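NAD-dependent benzaldehyde dehydrogenase (Legionella pneumophila, PDB 3RHE) is of unproven function: it bears a dehydrogenase name but belongs to the vicinal oxygen chelate superfamily of glyoxalases, dioxygenases and bleomycin-resistance proteins. Local coordinates at residues Leu9-Val14 / Gly68-Phe73; Ser36-Met41 / Leu52-Glu57; Ile58-His63 / Arg117-Cys122; Asn76-Val81 / Phe104-Val109. One frame throughout, in Å; residues are numbered along the deposited sequence.

Contact 1: residues Leu9-Val14 / Gly68-Phe73; sequences LVLFYV and GMELSF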
loop_
_atom_site.group_PDB
_atom_site.type_symbol
_atom_site.label_atom_id
_atom_site.label_comp_id
_atom_site.label_asym_id
_atom_site.label_seq_id
_atom_site.Cartn_x
_atom_site.Cartn_y
_atom_site.Cartn_z
ATOM N N LEU A 9 2.994 4.704 -4.163
ATOM C CA LEU A 9 1.599 4.327 -4.186
ATOM C C LEU A 9 0.929 4.756 -2.890
ATOM O O LEU A 9 1.355 4.380 -1.801
ATOM C CB LEU A 9 1.475 2.819 -4.400
ATOM C CG LEU A 9 0.121 2.130 -4.200
ATOM C CD1 LEU A 9 -0.939 2.639 -5.190
ATOM C CD2 LEU A 9 0.313 0.615 -4.333
ATOM N N VAL A 10 -0.118 5.556 -3.019
ATOM C CA VAL A 10 -0.918 5.964 -1.873
ATOM C C VAL A 10 -2.003 4.912 -1.681
ATOM O O VAL A 10 -2.723 4.588 -2.613
ATOM C CB VAL A 10 -1.531 7.355 -2.108
ATOM C CG1 VAL A 10 -2.427 7.774 -0.931
ATOM C CG2 VAL A 10 -0.418 8.371 -2.333
ATOM N N LEU A 11 -2.093 4.360 -0.478
ATOM C CA LEU A 11 -3.041 3.302 -0.182
ATOM C C LEU A 11 -4.099 3.810 0.786
ATOM O O LEU A 11 -3.786 4.208 1.894
ATOM C CB LEU A 11 -2.320 2.099 0.445
ATOM C CG LEU A 11 -1.999 0.795 -0.287
ATOM C CD1 LEU A 11 -2.199 0.847 -1.788
ATOM C CD2 LEU A 11 -0.592 0.295 0.105
ATOM N N PHE A 12 -5.354 3.791 0.358
ATOM C CA PHE A 12 -6.466 4.143 1.226
ATOM C C PHE A 12 -7.149 2.864 1.710
ATOM O O PHE A 12 -7.547 2.020 0.901
ATOM C CB PHE A 12 -7.480 5.009 0.456
ATOM C CG PHE A 12 -7.138 6.483 0.426
ATOM C CD1 PHE A 12 -5.938 6.951 0.951
ATOM C CD2 PHE A 12 -8.005 7.392 -0.147
ATOM C CE1 PHE A 12 -5.620 8.320 0.914
ATOM C CE2 PHE A 12 -7.699 8.753 -0.186
ATOM C CZ PHE A 12 -6.505 9.212 0.346
ATOM N N TYR A 13 -7.286 2.720 3.024
ATOM C CA TYR A 13 -8.127 1.667 3.573
ATOM C C TYR A 13 -9.591 2.051 3.320
ATOM O O TYR A 13 -10.002 3.153 3.666
ATOM C CB TYR A 13 -7.886 1.501 5.075
ATOM C CG TYR A 13 -6.450 1.166 5.467
ATOM C CD1 TYR A 13 -5.526 0.716 4.529
ATOM C CD2 TYR A 13 -6.033 1.272 6.799
ATOM C CE1 TYR A 13 -4.205 0.404 4.901
ATOM C CE2 TYR A 13 -4.723 0.958 7.181
ATOM C CZ TYR A 13 -3.819 0.518 6.232
ATOM O OH TYR A 13 -2.525 0.201 6.623
ATOM N N VAL A 14 -10.363 1.151 2.708
ATOM C CA VAL A 14 -11.780 1.406 2.442
ATOM C C VAL A 14 -12.707 0.280 2.942
ATOM O O VAL A 14 -12.349 -0.911 2.914
ATOM C CB VAL A 14 -12.055 1.646 0.937
ATOM C CG1 VAL A 14 -11.256 2.836 0.417
ATOM C CG2 VAL A 14 -11.778 0.383 0.103
ATOM N N GLY A 68 -5.846 5.420 8.560
ATOM C CA GLY A 68 -6.723 4.810 7.561
ATOM C C GLY A 68 -6.102 4.740 6.170
ATOM O O GLY A 68 -6.796 4.654 5.162
HETATM N N MSE A 69 -4.777 4.759 6.126
HETATM C CA MSE A 69 -4.045 4.860 4.869
HETATM C C MSE A 69 -2.572 4.482 5.072
HETATM O O MSE A 69 -2.120 4.285 6.204
HETATM C CB MSE A 69 -4.173 6.274 4.282
HETATM C CG MSE A 69 -3.594 7.392 5.143
HETATM SE SE MSE A 69 -1.611 7.528 5.091
HETATM C CE MSE A 69 -1.360 8.018 3.229
ATOM N N GLU A 70 -1.849 4.336 3.968
ATOM C CA GLU A 70 -0.409 4.093 4.004
ATOM C C GLU A 70 0.232 4.823 2.841
ATOM O O GLU A 70 -0.384 4.986 1.787
ATOM C CB GLU A 70 -0.062 2.603 3.850
ATOM C CG GLU A 70 -0.819 1.622 4.726
ATOM C CD GLU A 70 -0.494 0.174 4.352
ATOM O OE1 GLU A 70 0.234 -0.017 3.363
ATOM O OE2 GLU A 70 -0.966 -0.769 5.024
ATOM N N LEU A 71 1.475 5.242 3.026
ATOM C CA LEU A 71 2.289 5.680 1.913
ATOM C C LEU A 71 3.170 4.480 1.618
ATOM O O LEU A 71 3.887 4.008 2.503
ATOM C CB LEU A 71 3.161 6.854 2.318
ATOM C CG LEU A 71 3.619 7.925 1.308
ATOM C CD1 LEU A 71 5.101 8.207 1.513
ATOM C CD2 LEU A 71 3.333 7.622 -0.160
ATOM N N SER A 72 3.110 3.965 0.398
ATOM C CA SER A 72 3.836 2.731 0.098
ATOM C C SER A 72 4.821 2.897 -1.059
ATOM O O SER A 72 4.650 3.773 -1.918
ATOM C CB SER A 72 2.875 1.559 -0.160
ATOM O OG SER A 72 2.356 1.584 -1.478
ATOM N N PHE A 73 5.838 2.035 -1.056
ATOM C CA PHE A 73 6.960 2.094 -1.979
ATOM C C PHE A 73 7.096 0.713 -2.613
ATOM O O PHE A 73 7.446 -0.241 -1.927
ATOM C CB PHE A 73 8.274 2.376 -1.234
ATOM C CG PHE A 73 8.227 3.551 -0.282
ATOM C CD1 PHE A 73 8.912 4.725 -0.575
ATOM C CD2 PHE A 73 7.529 3.475 0.916
ATOM C CE1 PHE A 73 8.882 5.805 0.297
ATOM C CE2 PHE A 73 7.497 4.544 1.790
ATOM C CZ PHE A 73 8.176 5.713 1.481
#
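Leu9-Tyr13 and Gly68-Ser72 run antiparallel in the curled sheet of this vicinal oxygen chelate fold, with strand axes 4.7 Å apart at closest and N-to-C directions at 162°. Leu9-Ser72 and Leu11-Glu70 are hydrogen-bonded pairs, whereas Val10-Leu71 and Phe12-Met69 are non-hydrogen-bonded. One further bond, from Tyr13 N to Gly68 O, extends the pairing past the last bridge. The outer edges are taken as well: strand 49-54 pairs with strand 8-14, and strand 117-123 with strand 69-74. On the face of Val10 and Phe12 the touches are apolar and light. Val10 CG1 lies 4.3 Å from CE of Met69, a selenomethionine, and Phe12 CD1 is 3.8 Å from Met69 CB. The face of Leu9, Leu11, Glu70 and Ser72 carries polar groups: Ser72 OG adds a second bond, 3.0 Å, to Leu9 O, which already takes Ser72 N at 2.8 Å. The hydroxyl can reach that oxygen because chi1 of 80° sets it between the backbone N and carbonyl carbon. Leu11 CD2 rests 3.4 Å from Glu70 OE1, whose charge is met by Arg119. Tyr13 crosses Glu70 at about a right angle, and Tyr13 OH donates to Glu70 OE2 at a doubtful 2.4 Å.

Contact 2: residues Ser36-Met41 / Leu52-Glu57; sequences SPTFAM and LWAQEE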
loop_
_atom_site.group_PDB
_atom_site.type_symbol
_atom_site.label_atom_id
_atom_site.label_comp_id
_atom_site.label_asym_id
_atom_site.label_seq_id
_atom_site.Cartn_x
_atom_site.Cartn_y
_atom_site.Cartn_z
ATOM N N SER A 36 -11.049 -5.125 -8.309
ATOM C CA SER A 36 -11.397 -6.436 -7.785
ATOM C C SER A 36 -12.215 -6.225 -6.518
ATOM O O SER A 36 -12.298 -5.108 -6.021
ATOM C CB SER A 36 -10.131 -7.255 -7.485
ATOM O OG SER A 36 -9.554 -6.868 -6.248
ATOM N N PRO A 37 -12.826 -7.293 -5.992
ATOM C CA PRO A 37 -13.638 -7.133 -4.781
ATOM C C PRO A 37 -12.820 -6.605 -3.590
ATOM O O PRO A 37 -13.392 -6.037 -2.663
ATOM C CB PRO A 37 -14.134 -8.557 -4.498
ATOM C CG PRO A 37 -14.060 -9.264 -5.816
ATOM C CD PRO A 37 -12.875 -8.667 -6.523
ATOM N N THR A 38 -11.505 -6.775 -3.631
ATOM C CA THR A 38 -10.652 -6.409 -2.501
ATOM C C THR A 38 -9.728 -5.208 -2.751
ATOM O O THR A 38 -9.179 -4.648 -1.808
ATOM C CB THR A 38 -9.802 -7.615 -2.027
ATOM O OG1 THR A 38 -9.135 -7.277 -0.808
ATOM C CG2 THR A 38 -8.766 -7.983 -3.061
ATOM N N PHE A 39 -9.561 -4.808 -4.008
ATOM C CA PHE A 39 -8.578 -3.773 -4.332
ATOM C C PHE A 39 -8.889 -3.092 -5.660
ATOM O O PHE A 39 -9.302 -3.748 -6.617
ATOM C CB PHE A 39 -7.171 -4.387 -4.375
ATOM C CG PHE A 39 -6.066 -3.377 -4.540
ATOM C CD1 PHE A 39 -5.460 -3.189 -5.772
ATOM C CD2 PHE A 39 -5.629 -2.618 -3.461
ATOM C CE1 PHE A 39 -4.444 -2.266 -5.928
ATOM C CE2 PHE A 39 -4.613 -1.682 -3.609
ATOM C CZ PHE A 39 -4.018 -1.508 -4.842
ATOM N N ALA A 40 -8.703 -1.775 -5.715
ATOM C CA ALA A 40 -8.741 -1.063 -6.989
ATOM C C ALA A 40 -7.565 -0.100 -7.060
ATOM O O ALA A 40 -7.108 0.413 -6.031
ATOM C CB ALA A 40 -10.063 -0.334 -7.177
HETATM N N MSE A 41 -7.050 0.119 -8.260
HETATM C CA MSE A 41 -5.958 1.056 -8.427
HETATM C C MSE A 41 -6.219 2.079 -9.522
HETATM O O MSE A 41 -6.607 1.718 -10.639
HETATM C CB MSE A 41 -4.652 0.334 -8.730
HETATM C CG MSE A 41 -3.562 1.331 -9.088
HETATM SE SE MSE A 41 -1.789 0.743 -8.653
HETATM C CE MSE A 41 -1.605 -0.623 -10.031
ATOM N N LEU A 52 -7.106 1.541 -3.499
ATOM C CA LEU A 52 -8.210 1.400 -2.563
ATOM C C LEU A 52 -8.258 -0.063 -2.106
ATOM O O LEU A 52 -8.538 -0.955 -2.904
ATOM C CB LEU A 52 -9.522 1.794 -3.236
ATOM C CG LEU A 52 -9.513 3.144 -3.970
ATOM C CD1 LEU A 52 -10.787 3.311 -4.818
ATOM C CD2 LEU A 52 -9.338 4.321 -2.988
ATOM N N TRP A 53 -8.008 -0.287 -0.821
ATOM C CA TRP A 53 -7.771 -1.618 -0.282
ATOM C C TRP A 53 -8.754 -1.955 0.849
ATOM O O TRP A 53 -8.877 -1.209 1.834
ATOM C CB TRP A 53 -6.312 -1.675 0.199
ATOM C CG TRP A 53 -5.712 -3.034 0.397
ATOM C CD1 TRP A 53 -6.199 -4.241 -0.040
ATOM C CD2 TRP A 53 -4.471 -3.317 1.060
ATOM N NE1 TRP A 53 -5.340 -5.264 0.340
ATOM C CE2 TRP A 53 -4.274 -4.719 1.011
ATOM C CE3 TRP A 53 -3.514 -2.520 1.706
ATOM C CZ2 TRP A 53 -3.158 -5.336 1.580
ATOM C CZ3 TRP A 53 -2.403 -3.142 2.277
ATOM C CH2 TRP A 53 -2.240 -4.537 2.209
ATOM N N ALA A 54 -9.472 -3.068 0.693
ATOM C CA ALA A 54 -10.465 -3.486 1.680
ATOM C C ALA A 54 -9.878 -3.540 3.090
ATOM O O ALA A 54 -8.905 -4.249 3.347
ATOM C CB ALA A 54 -11.098 -4.834 1.303
ATOM N N GLN A 55 -10.502 -2.791 3.992
ATOM C CA GLN A 55 -10.020 -2.623 5.358
ATOM C C GLN A 55 -9.810 -3.967 6.056
ATOM O O GLN A 55 -8.882 -4.133 6.851
ATOM C CB GLN A 55 -11.016 -1.770 6.143
ATOM C CG GLN A 55 -10.467 -1.129 7.401
ATOM C CD GLN A 55 -11.442 -0.122 8.008
ATOM O OE1 GLN A 55 -11.152 0.498 9.035
ATOM N NE2 GLN A 55 -12.605 0.042 7.371
ATOM N N GLU A 56 -10.667 -4.928 5.737
ATOM C CA GLU A 56 -10.628 -6.235 6.374
ATOM C C GLU A 56 -9.413 -7.051 5.941
ATOM O O GLU A 56 -9.036 -8.015 6.602
ATOM C CB GLU A 56 -11.926 -6.999 6.080
ATOM C CG GLU A 56 -12.434 -6.855 4.640
ATOM C CD GLU A 56 -13.381 -5.668 4.439
ATOM O OE1 GLU A 56 -14.613 -5.884 4.454
ATOM O OE2 GLU A 56 -12.910 -4.525 4.251
ATOM N N GLU A 57 -8.801 -6.658 4.831
ATOM C CA GLU A 57 -7.636 -7.365 4.302
ATOM C C GLU A 57 -6.293 -6.873 4.844
ATOM O O GLU A 57 -5.257 -7.493 4.600
ATOM C CB GLU A 57 -7.618 -7.264 2.779
ATOM C CG GLU A 57 -8.850 -7.858 2.130
ATOM C CD GLU A 57 -8.863 -9.367 2.224
ATOM O OE1 GLU A 57 -7.853 -9.979 1.822
ATOM O OE2 GLU A 57 -9.871 -9.936 2.706
#
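Phe39 turns its edge toward the face of the five-membered ring of Trp53, an offset edge-to-face pair with centroids 5.5 Å apart and planes at 86°. Both rings rise from the same face of the sheet, each with CG anti to its own backbone N (chi1 -173° for Phe39 and -162° for Trp53), and the closest ring atoms are Phe39 CD2 and Trp53 CD1 at 3.8 Å. Trp53 CB lies in the Phe39 plane at that ring's edge. The indole has an edge contact of its own, Trp53 CD1 standing 3.5 Å from Thr38 O. That carbonyl also accepts a nearly straight bond from Ala54 N. Beyond the segments, Phe104 meets Trp53 with its plane again steeply inclined. On the reverse face Ala40 CB approaches Leu52 CD1 only loosely, at 4.4 Å, beneath helix 17-28. Thr38 crosses Glu57 at about a right angle; the buried Thr38 OG1 sits 3.0 Å from Glu57 CG and has no polar partner. In the turn leading into the strand, Ser36 OG accepts from Thr38 N, an ST turn. Reciprocal bonds between Ala40 and Leu52, 2.9 Å for Ala40 N to Leu52 O, show the register of an antiparallel beta hairpin, strands 39-43 and 49-54.

Contact 3: residues Ile58-His63 / Arg117-Cys122; sequences IEPKAH and RLRIFC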
loop_
_atom_site.group_PDB
_atom_site.type_symbol
_atom_site.label_atom_id
_atom_site.label_comp_id
_atom_site.label_asym_id
_atom_site.label_seq_id
_atom_site.Cartn_x
_atom_site.Cartn_y
_atom_site.Cartn_z
ATOM N N ILE A 58 -6.287 -5.756 5.560
ATOM C CA ILE A 58 -5.004 -5.163 5.930
ATOM C C ILE A 58 -4.285 -5.934 7.036
ATOM O O ILE A 58 -4.900 -6.369 8.003
ATOM C CB ILE A 58 -5.146 -3.716 6.421
ATOM C CG1 ILE A 58 -6.086 -2.923 5.512
ATOM C CG2 ILE A 58 -3.780 -3.070 6.524
ATOM C CD1 ILE A 58 -5.681 -2.921 4.072
ATOM N N GLU A 59 -2.977 -6.090 6.872
ATOM C CA GLU A 59 -2.093 -6.479 7.954
ATOM C C GLU A 59 -0.961 -5.474 7.932
ATOM O O GLU A 59 -0.434 -5.190 6.865
ATOM C CB GLU A 59 -1.537 -7.889 7.724
ATOM C CG GLU A 59 -2.597 -8.971 7.782
ATOM C CD GLU A 59 -3.251 -9.038 9.144
ATOM O OE1 GLU A 59 -2.573 -8.709 10.146
ATOM O OE2 GLU A 59 -4.437 -9.420 9.218
ATOM N N PRO A 60 -0.594 -4.924 9.100
ATOM C CA PRO A 60 -1.182 -5.216 10.410
ATOM C C PRO A 60 -2.594 -4.653 10.496
ATOM O O PRO A 60 -2.911 -3.714 9.766
ATOM C CB PRO A 60 -0.267 -4.458 11.392
ATOM C CG PRO A 60 0.908 -3.996 10.583
ATOM C CD PRO A 60 0.409 -3.849 9.186
ATOM N N LYS A 61 -3.424 -5.223 11.366
ATOM C CA LYS A 61 -4.827 -4.839 11.452
ATOM C C LYS A 61 -5.003 -3.327 11.467
ATOM O O LYS A 61 -4.292 -2.615 12.172
ATOM C CB LYS A 61 -5.481 -5.456 12.689
ATOM C CG LYS A 61 -5.460 -6.972 12.701
ATOM C CD LYS A 61 -6.123 -7.535 11.463
ATOM C CE LYS A 61 -6.411 -9.024 11.613
ATOM N NZ LYS A 61 -7.023 -9.573 10.365
ATOM N N ALA A 62 -5.959 -2.849 10.678
ATOM C CA ALA A 62 -6.183 -1.417 10.508
ATOM C C ALA A 62 -7.102 -0.843 11.580
ATOM O O ALA A 62 -8.206 -1.341 11.785
ATOM C CB ALA A 62 -6.753 -1.141 9.125
ATOM N N HIS A 63 -6.649 0.217 12.246
ATOM C CA HIS A 63 -7.428 0.849 13.308
ATOM C C HIS A 63 -8.368 1.930 12.772
ATOM O O HIS A 63 -9.349 1.640 12.077
ATOM C CB HIS A 63 -6.499 1.442 14.378
ATOM C CG HIS A 63 -6.401 2.937 14.339
ATOM N ND1 HIS A 63 -7.336 3.759 14.933
ATOM C CD2 HIS A 63 -5.478 3.760 13.784
ATOM C CE1 HIS A 63 -6.995 5.022 14.744
ATOM N NE2 HIS A 63 -5.872 5.050 14.051
ATOM N N ARG A 117 1.573 5.058 8.506
ATOM C CA ARG A 117 2.180 3.813 8.030
ATOM C C ARG A 117 2.916 3.976 6.697
ATOM O O ARG A 117 2.449 4.650 5.767
ATOM C CB ARG A 117 1.140 2.695 7.926
ATOM C CG ARG A 117 0.572 2.229 9.260
ATOM C CD ARG A 117 -0.573 1.247 9.047
ATOM N NE ARG A 117 -1.023 0.634 10.292
ATOM C CZ ARG A 117 -1.790 -0.453 10.356
ATOM N NH1 ARG A 117 -2.205 -1.052 9.239
ATOM N NH2 ARG A 117 -2.142 -0.939 11.540
ATOM N N LEU A 118 4.068 3.331 6.625
ATOM C CA LEU A 118 4.956 3.407 5.482
ATOM C C LEU A 118 5.259 1.969 5.078
ATOM O O LEU A 118 5.870 1.228 5.838
ATOM C CB LEU A 118 6.256 4.104 5.897
ATOM C CG LEU A 118 6.124 5.512 6.504
ATOM C CD1 LEU A 118 7.484 6.027 6.935
ATOM C CD2 LEU A 118 5.525 6.462 5.500
ATOM N N ARG A 119 4.837 1.570 3.886
ATOM C CA ARG A 119 4.968 0.178 3.494
ATOM C C ARG A 119 5.930 -0.015 2.336
ATOM O O ARG A 119 5.886 0.718 1.348
ATOM C CB ARG A 119 3.603 -0.429 3.142
ATOM C CG ARG A 119 3.692 -1.859 2.567
ATOM C CD ARG A 119 2.327 -2.384 2.087
ATOM N NE ARG A 119 1.329 -2.410 3.156
ATOM C CZ ARG A 119 1.192 -3.387 4.041
ATOM N NH1 ARG A 119 1.999 -4.441 4.004
ATOM N NH2 ARG A 119 0.247 -3.312 4.967
ATOM N N ILE A 120 6.795 -1.015 2.466
ATOM C CA ILE A 120 7.650 -1.456 1.371
ATOM C C ILE A 120 7.065 -2.784 0.871
ATOM O O ILE A 120 6.731 -3.654 1.675
ATOM C CB ILE A 120 9.113 -1.730 1.852
ATOM C CG1 ILE A 120 9.751 -0.502 2.528
ATOM C CG2 ILE A 120 9.983 -2.230 0.699
ATOM C CD1 ILE A 120 9.923 0.688 1.639
ATOM N N PHE A 121 6.935 -2.953 -0.437
ATOM C CA PHE A 121 6.474 -4.241 -0.956
ATOM C C PHE A 121 7.047 -4.552 -2.327
ATOM O O PHE A 121 7.359 -3.652 -3.111
ATOM C CB PHE A 121 4.944 -4.313 -1.013
ATOM C CG PHE A 121 4.336 -3.428 -2.070
ATOM C CD1 PHE A 121 3.933 -3.951 -3.290
ATOM C CD2 PHE A 121 4.184 -2.064 -1.852
ATOM C CE1 PHE A 121 3.382 -3.135 -4.271
ATOM C CE2 PHE A 121 3.637 -1.241 -2.836
ATOM C CZ PHE A 121 3.231 -1.787 -4.045
ATOM N N CYS A 122 7.195 -5.846 -2.588
ATOM C CA CYS A 122 7.465 -6.360 -3.920
ATOM C C CYS A 122 6.300 -7.276 -4.295
ATOM O O CYS A 122 5.967 -8.199 -3.547
ATOM C CB CYS A 122 8.764 -7.176 -3.926
ATOM S SG CYS A 122 9.100 -7.954 -5.523
#
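Arg117, Arg119 and Pro60 bury the most surface where the irregular loop 58-63 closes over one face of the curled vicinal oxygen chelate sheet. The evidence for side-chain bridging is the backbone spacing: the nearest CA atoms, those of Pro60 and Arg117, are 9.9 Å apart. Arg117 spans the interval with a chain extended from CG to NE. Its NH1 donates to Pro60 O at 2.8 Å and its NH2 to Lys61 O, also at 2.8 Å; a weak second bond joins NH2 to Pro60 O. Pro60, preceded by a cis peptide, lies over one face of this guanidinium, with Pro60 CD 3.8 Å from Arg117 NH1, while Ile58 CG2 meets the edge in plane. NH1 also bonds Tyr13 OH, so the same group ties loop and strand 8-14 together. Arg119 is bent instead, its chi3 of -59° turning the guanidinium toward Glu59 O. Its strongest polar partner is Glu70, in a salt bridge through NE, and Thr107 accepts from NH1; these bonds hold the guanidinium plane in position. Glu59, whose carboxylate forms a salt bridge with Lys61, offers Arg119 only its carbonyl: Arg119 NH2 reaches Glu59 O at 2.8 Å, with 166° at the hydrogen and the oxygen 3° out of the guanidinium plane.

Contact 4: residues Asn76-Val81 / Phe104-Val109; sequences NSNEMV and FGYTFV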
loop_
_atom_site.group_PDB
_atom_site.type_symbol
_atom_site.label_atom_id
_atom_site.label_comp_id
_atom_site.label_asym_id
_atom_site.label_seq_id
_atom_site.Cartn_x
_atom_site.Cartn_y
_atom_site.Cartn_z
ATOM N N ASN A 76 11.660 -3.675 -6.649
ATOM C CA ASN A 76 11.868 -4.648 -7.716
ATOM C C ASN A 76 11.894 -6.137 -7.308
ATOM O O ASN A 76 11.569 -7.016 -8.113
ATOM C CB ASN A 76 13.147 -4.280 -8.496
ATOM C CG ASN A 76 14.428 -4.659 -7.747
ATOM O OD1 ASN A 76 14.941 -3.902 -6.909
ATOM N ND2 ASN A 76 14.954 -5.831 -8.061
ATOM N N SER A 77 12.282 -6.434 -6.075
ATOM C CA SER A 77 12.455 -7.831 -5.685
ATOM C C SER A 77 12.362 -8.011 -4.185
ATOM O O SER A 77 12.445 -7.039 -3.431
ATOM C CB SER A 77 13.826 -8.342 -6.154
ATOM O OG SER A 77 14.863 -7.578 -5.558
ATOM N N ASN A 78 12.230 -9.268 -3.759
ATOM C CA ASN A 78 12.198 -9.597 -2.344
ATOM C C ASN A 78 13.502 -9.205 -1.667
ATOM O O ASN A 78 13.510 -8.752 -0.523
ATOM C CB ASN A 78 11.917 -11.092 -2.139
ATOM C CG ASN A 78 10.481 -11.464 -2.463
ATOM O OD1 ASN A 78 9.718 -10.652 -2.985
ATOM N ND2 ASN A 78 10.109 -12.701 -2.157
ATOM N N GLU A 79 14.608 -9.400 -2.379
ATOM C CA GLU A 79 15.918 -8.989 -1.885
ATOM C C GLU A 79 15.982 -7.481 -1.639
ATOM O O GLU A 79 16.538 -7.040 -0.650
ATOM C CB GLU A 79 17.028 -9.422 -2.860
ATOM C CG GLU A 79 17.281 -10.932 -2.885
ATOM C CD GLU A 79 16.335 -11.713 -3.809
ATOM O OE1 GLU A 79 15.506 -11.107 -4.530
ATOM O OE2 GLU A 79 16.418 -12.957 -3.798
HETATM N N MSE A 80 15.415 -6.682 -2.537
HETATM C CA MSE A 80 15.390 -5.238 -2.299
HETATM C C MSE A 80 14.532 -4.902 -1.065
HETATM O O MSE A 80 14.881 -4.020 -0.281
HETATM C CB MSE A 80 14.892 -4.467 -3.534
HETATM C CG MSE A 80 14.884 -2.955 -3.330
HETATM SE SE MSE A 80 16.658 -2.289 -2.841
HETATM C CE MSE A 80 17.280 -1.685 -4.578
ATOM N N VAL A 81 13.409 -5.599 -0.901
ATOM C CA VAL A 81 12.609 -5.447 0.319
ATOM C C VAL A 81 13.446 -5.716 1.570
ATOM O O VAL A 81 13.397 -4.956 2.523
ATOM C CB VAL A 81 11.402 -6.407 0.340
ATOM C CG1 VAL A 81 10.697 -6.342 1.695
ATOM C CG2 VAL A 81 10.453 -6.099 -0.796
ATOM N N PHE A 104 -0.409 -10.954 -1.807
ATOM C CA PHE A 104 -0.045 -10.153 -2.978
ATOM C C PHE A 104 1.463 -10.079 -3.214
ATOM O O PHE A 104 1.910 -9.594 -4.253
ATOM C CB PHE A 104 -0.606 -8.735 -2.848
ATOM C CG PHE A 104 -0.052 -7.978 -1.674
ATOM C CD1 PHE A 104 1.157 -7.304 -1.772
ATOM C CD2 PHE A 104 -0.729 -7.959 -0.467
ATOM C CE1 PHE A 104 1.671 -6.614 -0.688
ATOM C CE2 PHE A 104 -0.217 -7.271 0.618
ATOM C CZ PHE A 104 0.984 -6.602 0.506
ATOM N N GLY A 105 2.247 -10.548 -2.248
ATOM C CA GLY A 105 3.695 -10.436 -2.335
ATOM C C GLY A 105 4.375 -10.214 -0.998
ATOM O O GLY A 105 3.812 -10.490 0.055
ATOM N N TYR A 106 5.590 -9.686 -1.050
ATOM C CA TYR A 106 6.488 -9.668 0.097
ATOM C C TYR A 106 6.685 -8.245 0.598
ATOM O O TYR A 106 6.972 -7.342 -0.189
ATOM C CB TYR A 106 7.814 -10.276 -0.338
ATOM C CG TYR A 106 8.829 -10.532 0.737
ATOM C CD1 TYR A 106 8.600 -11.473 1.740
ATOM C CD2 TYR A 106 10.063 -9.888 0.707
ATOM C CE1 TYR A 106 9.567 -11.745 2.708
ATOM C CE2 TYR A 106 11.028 -10.146 1.665
ATOM C CZ TYR A 106 10.780 -11.074 2.662
ATOM O OH TYR A 106 11.752 -11.315 3.611
ATOM N N THR A 107 6.541 -8.047 1.907
ATOM C CA THR A 107 6.284 -6.705 2.420
ATOM C C THR A 107 6.650 -6.532 3.890
ATOM O O THR A 107 6.673 -7.494 4.648
ATOM C CB THR A 107 4.771 -6.341 2.225
ATOM O OG1 THR A 107 4.544 -4.965 2.541
ATOM C CG2 THR A 107 3.891 -7.194 3.123
ATOM N N PHE A 108 6.934 -5.293 4.280
ATOM C CA PHE A 108 7.031 -4.938 5.687
ATOM C C PHE A 108 6.517 -3.515 5.872
ATOM O O PHE A 108 6.391 -2.766 4.902
ATOM C CB PHE A 108 8.458 -5.132 6.250
ATOM C CG PHE A 108 9.422 -4.026 5.905
ATOM C CD1 PHE A 108 10.155 -4.062 4.724
ATOM C CD2 PHE A 108 9.629 -2.972 6.784
ATOM C CE1 PHE A 108 11.050 -3.048 4.409
ATOM C CE2 PHE A 108 10.531 -1.963 6.479
ATOM C CZ PHE A 108 11.240 -2.001 5.286
ATOM N N VAL A 109 6.181 -3.142 7.100
ATOM C CA VAL A 109 5.697 -1.771 7.329
ATOM C C VAL A 109 6.282 -1.092 8.559
ATOM O O VAL A 109 6.433 -1.704 9.621
ATOM C CB VAL A 109 4.135 -1.622 7.251
ATOM C CG1 VAL A 109 3.434 -2.924 7.455
ATOM C CG2 VAL A 109 3.596 -0.518 8.200
#
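Tyr106 and Phe108, alternate residues of strand 105-111, face the first turn of helix 78-90, a helix packed on the sheet of the vicinal oxygen chelate fold. The turn begins at Ser77, an N-cap whose OG accepts from Met80 N at 3.2 Å; Asn78 and Val81 of the turn that follows meet the strand. Tyr106 has the most surface buried by the contact. With CG anti to the backbone N (chi1 -172°), its ring extends toward the helix and lies obliquely beside the Asn78 amide, the two planes 31° apart. Asn78 OD1 comes within 3.3 Å of Tyr106 CB, and Asn78 CG is 3.6 Å from Tyr106 CD2. The next helical residue to touch the ring is Val81, whose CG1 sits 3.7 Å from Tyr106 CD2; the second methyl, CG2, lies 3.7 Å from the carbonyl oxygen of Tyr106. The phenol continues along the helix to hydrogen-bond Asp82. Thr107 CB points away from the helix, and the Thr107 hydroxyl is engaged by Ile120 O and Arg119 of the neighbouring strand. Phe108 then returns to the helix side, where His85 and Trp88 meet its ring edge-to-face. Its chi1 of 79° places CG between the backbone N and carbonyl carbon. From there the ring presents its edge to Val81: Val81 CG1 lies in the ring plane 3.8 Å from Phe108 CD1, and Val81 O is 3.6 Å from Phe108 CE1.

How the contacts relate
From the N terminus, strand 8-14 opens the long loop that contact 1 closes on strand 69-74. Contact 2, a hairpin, closes within that loop, and its strand 49-54 lies against the other edge of strand 8-14. The chain next enters loop 58-63, which contact 3 joins to strand 117-123 near the C terminus. Contacts 1 and 3 therefore cross along the sequence, and the Glu70-Arg119 salt bridge links them in space. Contact 4 closes inside the span of contact 3, bringing helix 78-90 against strand 105-111, the antiparallel neighbour of strand 117-123. Contacts 2 and 4, with centres about 19 Å apart, still touch through Trp53 and Phe104 across the curled sheet.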